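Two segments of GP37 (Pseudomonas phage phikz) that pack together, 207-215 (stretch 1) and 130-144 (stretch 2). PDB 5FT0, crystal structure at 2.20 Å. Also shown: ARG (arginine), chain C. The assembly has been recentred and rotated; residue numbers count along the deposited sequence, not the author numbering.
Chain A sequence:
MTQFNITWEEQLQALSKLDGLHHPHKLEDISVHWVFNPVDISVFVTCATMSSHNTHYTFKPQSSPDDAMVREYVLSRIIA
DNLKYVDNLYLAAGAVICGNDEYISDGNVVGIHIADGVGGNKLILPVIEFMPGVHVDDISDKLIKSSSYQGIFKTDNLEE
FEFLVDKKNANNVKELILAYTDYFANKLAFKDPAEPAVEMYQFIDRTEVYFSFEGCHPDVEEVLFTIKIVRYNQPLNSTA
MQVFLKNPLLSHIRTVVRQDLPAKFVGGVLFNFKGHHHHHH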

# COMPACT_ATOMS: atom_id res chain seq x y z
N THR A 207 4.11 -1.65 -23.89
CA THR A 207 3.81 -2.93 -24.53
C THR A 207 3.72 -4.00 -23.45
O THR A 207 4.60 -4.10 -22.60
CB THR A 207 4.87 -3.31 -25.56
OG1 THR A 207 4.96 -2.30 -26.57
CG2 THR A 207 4.53 -4.65 -26.21
N GLU A 208 2.65 -4.80 -23.50
CA GLU A 208 2.46 -5.90 -22.57
C GLU A 208 2.37 -7.20 -23.35
O GLU A 208 1.57 -7.31 -24.29
CB GLU A 208 1.20 -5.69 -21.71
CG GLU A 208 1.26 -4.46 -20.82
CD GLU A 208 0.01 -4.27 -19.99
OE1 GLU A 208 -0.98 -5.01 -20.21
OE2 GLU A 208 0.01 -3.39 -19.10
N VAL A 209 3.19 -8.18 -22.97
CA VAL A 209 3.18 -9.50 -23.58
C VAL A 209 2.76 -10.50 -22.50
O VAL A 209 3.36 -10.55 -21.42
CB VAL A 209 4.54 -9.87 -24.17
CG1 VAL A 209 4.47 -11.22 -24.87
CG2 VAL A 209 5.01 -8.80 -25.15
N TYR A 210 1.73 -11.28 -22.80
CA TYR A 210 1.19 -12.26 -21.87
C TYR A 210 1.55 -13.66 -22.34
O TYR A 210 1.29 -14.02 -23.50
CB TYR A 210 -0.33 -12.12 -21.75
CG TYR A 210 -0.78 -10.85 -21.08
CD1 TYR A 210 -0.76 -9.63 -21.76
CD2 TYR A 210 -1.23 -10.85 -19.76
CE1 TYR A 210 -1.17 -8.46 -21.15
CE2 TYR A 210 -1.64 -9.68 -19.15
CZ TYR A 210 -1.61 -8.49 -19.85
OH TYR A 210 -2.02 -7.33 -19.24
N PHE A 211 2.14 -14.45 -21.45
CA PHE A 211 2.45 -15.85 -21.69
C PHE A 211 1.57 -16.69 -20.77
O PHE A 211 1.80 -16.73 -19.56
CB PHE A 211 3.93 -16.15 -21.44
CG PHE A 211 4.87 -15.25 -22.19
CD1 PHE A 211 5.26 -14.03 -21.67
CD2 PHE A 211 5.38 -15.63 -23.42
CE1 PHE A 211 6.13 -13.20 -22.36
CE2 PHE A 211 6.25 -14.81 -24.12
CZ PHE A 211 6.63 -13.60 -23.58
N SER A 212 0.57 -17.35 -21.35
CA SER A 212 -0.39 -18.12 -20.57
C SER A 212 -0.18 -19.62 -20.81
O SER A 212 0.29 -20.04 -21.87
CB SER A 212 -1.82 -17.73 -20.92
OG SER A 212 -2.10 -16.42 -20.47
N PHE A 213 -0.53 -20.41 -19.80
CA PHE A 213 -0.29 -21.84 -19.82
C PHE A 213 -1.47 -22.57 -19.19
O PHE A 213 -2.13 -22.05 -18.29
CB PHE A 213 1.00 -22.20 -19.07
CG PHE A 213 2.20 -21.43 -19.53
CD1 PHE A 213 2.94 -21.85 -20.62
CD2 PHE A 213 2.59 -20.28 -18.86
CE1 PHE A 213 4.04 -21.14 -21.04
CE2 PHE A 213 3.70 -19.56 -19.28
CZ PHE A 213 4.42 -19.99 -20.37
N GLU A 214 -1.72 -23.78 -19.69
CA GLU A 214 -2.76 -24.66 -19.16
C GLU A 214 -2.11 -25.98 -18.80
O GLU A 214 -1.42 -26.58 -19.63
CB GLU A 214 -3.88 -24.88 -20.18
CG GLU A 214 -4.52 -23.60 -20.69
CD GLU A 214 -5.39 -23.84 -21.91
OE1 GLU A 214 -6.56 -24.23 -21.74
OE2 GLU A 214 -4.90 -23.65 -23.04
N GLY A 215 -2.34 -26.44 -17.57
CA GLY A 215 -1.68 -27.63 -17.07
C GLY A 215 -2.67 -28.68 -16.62
O GLY A 215 -3.74 -28.37 -16.09
N ARG C . -5.63 -27.65 -22.14
CA ARG C . -6.56 -28.72 -22.49
C ARG C . -6.21 -29.30 -23.85
O ARG C . -5.75 -28.60 -24.75
CB ARG C . -7.99 -28.20 -22.47
CG ARG C . -8.21 -27.00 -23.37
CD ARG C . -9.56 -26.37 -23.15
NE ARG C . -9.79 -25.29 -24.11
CZ ARG C . -9.38 -24.03 -23.94
NH1 ARG C . -8.72 -23.70 -22.84
NH2 ARG C . -9.63 -23.12 -24.86
OXT ARG C . -6.39 -30.50 -24.10
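Stretch 2, residues 130-144: FMPGVHVDDISDKLI

Stretch 2 packs its loop, 3-10 segment and first helical turn against one face of the strand 207-215, in a mostly apolar contact centred on Y210 and pinned by one hydrogen bond at S212. The contact buries 406 Å², both sides summed.

Stretch 1 is extended throughout. Stretch 2 ends a strand at P132, makes a type II turn from M131 to V134, and passes through a 3-10 segment at 136-138. I139 is the N-cap residue of the helix that begins at S140. G133 has a positive phi, which favours glycine. The chain runs opposite in order to stretch 1: H135 lies near S212, with 5.4 Å between their CA atoms, and L143 lies near E208, at 9.6 Å.

Y210 and S212 point toward stretch 2, whereas F211 and F213 point away, as strand alternation requires. The Y210 ring has L143 CD1 over one face, 3.9 Å from the ring centroid. V136 CG2 lies 3.7 Å from Y210 CB. I139 CD1 is 4.0 Å from Y210 CE2, and SE of selenomethionine M131 is 4.2 Å from the same Y210 atom. The hydroxyl of Y210 donates to E208, with OH to OE1 at 2.7 Å, so the polar end of the ring is satisfied within its own strand.

At S212 the backbone of stretch 2 comes close. V136 N donates to S212 OG at 2.8 Å. S212 CB sits over the face of the H135 ring, 3.5 Å from its centroid. H135 ND1 accepts a hydrogen bond from D137 N at 3.0 Å, which ties the ring to its own backbone. E214 CG is 3.6 Å from H135 CD2. The carboxylate of E214 binds the free arginine: ARG NH1 donates to E214 OE1 at a very short 2.5 Å.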

# COMPACT_ATOMS: atom_id res chain seq x y z
N PHE A 130 4.07 -12.33 -12.27
CA PHE A 130 3.57 -13.69 -12.24
C PHE A 130 2.09 -13.66 -11.87
O PHE A 130 1.69 -12.99 -10.91
CB PHE A 130 4.35 -14.53 -11.24
CG PHE A 130 5.83 -14.60 -11.52
CD1 PHE A 130 6.34 -15.58 -12.35
CD2 PHE A 130 6.70 -13.68 -10.97
CE1 PHE A 130 7.69 -15.65 -12.62
CE2 PHE A 130 8.05 -13.74 -11.23
CZ PHE A 130 8.55 -14.73 -12.06
N MSE A 131 1.28 -14.38 -12.64
CA MSE A 131 -0.16 -14.37 -12.43
C MSE A 131 -0.74 -15.78 -12.36
O MSE A 131 -1.36 -16.25 -13.32
CB MSE A 131 -0.85 -13.57 -13.54
CG MSE A 131 -0.31 -12.16 -13.70
SE MSE A 131 -1.08 -11.22 -15.23
CE MSE A 131 -2.93 -11.11 -14.63
N PRO A 132 -0.54 -16.46 -11.23
CA PRO A 132 -1.05 -17.82 -11.09
C PRO A 132 -2.57 -17.85 -11.09
O PRO A 132 -3.23 -16.97 -10.54
CB PRO A 132 -0.48 -18.28 -9.75
CG PRO A 132 -0.29 -17.02 -8.98
CD PRO A 132 0.10 -15.98 -9.99
N GLY A 133 -3.13 -18.89 -11.72
CA GLY A 133 -4.56 -19.05 -11.80
C GLY A 133 -5.25 -18.19 -12.83
O GLY A 133 -6.49 -18.22 -12.91
N VAL A 134 -4.51 -17.43 -13.63
CA VAL A 134 -5.07 -16.54 -14.63
C VAL A 134 -4.60 -16.99 -16.00
O VAL A 134 -3.45 -17.41 -16.17
CB VAL A 134 -4.66 -15.07 -14.36
CG1 VAL A 134 -5.19 -14.15 -15.46
CG2 VAL A 134 -5.16 -14.62 -13.00
N HIS A 135 -5.50 -16.91 -16.98
CA HIS A 135 -5.18 -17.16 -18.38
C HIS A 135 -5.59 -15.93 -19.19
O HIS A 135 -6.61 -15.30 -18.90
CB HIS A 135 -5.90 -18.40 -18.90
CG HIS A 135 -5.37 -18.91 -20.21
ND1 HIS A 135 -5.61 -18.27 -21.41
CD2 HIS A 135 -4.63 -20.00 -20.50
CE1 HIS A 135 -5.02 -18.95 -22.38
NE2 HIS A 135 -4.43 -20.00 -21.86
N VAL A 136 -4.78 -15.59 -20.20
CA VAL A 136 -5.00 -14.34 -20.93
C VAL A 136 -6.32 -14.37 -21.69
O VAL A 136 -6.94 -13.32 -21.91
CB VAL A 136 -3.81 -14.05 -21.87
CG1 VAL A 136 -3.74 -15.08 -22.99
CG2 VAL A 136 -3.90 -12.64 -22.44
N ASP A 137 -6.80 -15.55 -22.08
CA ASP A 137 -8.06 -15.65 -22.81
C ASP A 137 -9.24 -15.16 -21.99
O ASP A 137 -10.30 -14.87 -22.57
CB ASP A 137 -8.31 -17.09 -23.26
CG ASP A 137 -7.33 -17.55 -24.32
OD1 ASP A 137 -6.72 -16.68 -24.98
OD2 ASP A 137 -7.19 -18.78 -24.51
N ASP A 138 -9.10 -15.04 -20.67
CA ASP A 138 -10.19 -14.59 -19.82
C ASP A 138 -10.17 -13.08 -19.57
O ASP A 138 -11.12 -12.56 -18.99
CB ASP A 138 -10.14 -15.32 -18.47
CG ASP A 138 -10.25 -16.83 -18.63
OD1 ASP A 138 -10.86 -17.28 -19.62
OD2 ASP A 138 -9.72 -17.56 -17.76
N ILE A 139 -9.12 -12.37 -20.00
CA ILE A 139 -9.06 -10.93 -19.83
C ILE A 139 -8.78 -10.27 -21.17
O ILE A 139 -8.58 -9.05 -21.25
CB ILE A 139 -7.99 -10.52 -18.80
CG1 ILE A 139 -6.63 -11.08 -19.20
CG2 ILE A 139 -8.38 -10.99 -17.40
CD1 ILE A 139 -5.49 -10.61 -18.31
N SER A 140 -8.77 -11.06 -22.25
CA SER A 140 -8.37 -10.54 -23.55
C SER A 140 -9.34 -9.48 -24.06
O SER A 140 -8.92 -8.50 -24.68
CB SER A 140 -8.23 -11.68 -24.56
OG SER A 140 -9.44 -12.41 -24.68
N ASP A 141 -10.64 -9.67 -23.82
CA ASP A 141 -11.63 -8.67 -24.24
C ASP A 141 -11.33 -7.31 -23.61
O ASP A 141 -11.34 -6.28 -24.29
CB ASP A 141 -13.04 -9.13 -23.88
CG ASP A 141 -13.51 -10.30 -24.73
OD1 ASP A 141 -12.91 -10.54 -25.80
OD2 ASP A 141 -14.48 -10.97 -24.33
N LYS A 142 -11.05 -7.30 -22.31
CA LYS A 142 -10.68 -6.05 -21.64
C LYS A 142 -9.37 -5.51 -22.20
O LYS A 142 -9.20 -4.29 -22.32
CB LYS A 142 -10.58 -6.28 -20.14
CG LYS A 142 -10.08 -5.07 -19.36
CD LYS A 142 -9.27 -5.50 -18.14
CE LYS A 142 -8.03 -6.27 -18.56
NZ LYS A 142 -7.22 -6.71 -17.39
N LEU A 143 -8.43 -6.40 -22.53
CA LEU A 143 -7.14 -5.95 -23.04
C LEU A 143 -7.28 -5.38 -24.45
O LEU A 143 -6.63 -4.38 -24.79
CB LEU A 143 -6.14 -7.10 -23.01
CG LEU A 143 -5.73 -7.56 -21.61
CD1 LEU A 143 -4.79 -8.76 -21.69
CD2 LEU A 143 -5.08 -6.41 -20.85
N ILE A 144 -8.11 -6.00 -25.29
CA ILE A 144 -8.27 -5.53 -26.66
C ILE A 144 -8.93 -4.15 -26.67
O ILE A 144 -8.51 -3.26 -27.42
CB ILE A 144 -9.08 -6.54 -27.49
CG1 ILE A 144 -8.28 -7.84 -27.66
CG2 ILE A 144 -9.44 -5.96 -28.85
CD1 ILE A 144 -8.89 -8.80 -28.66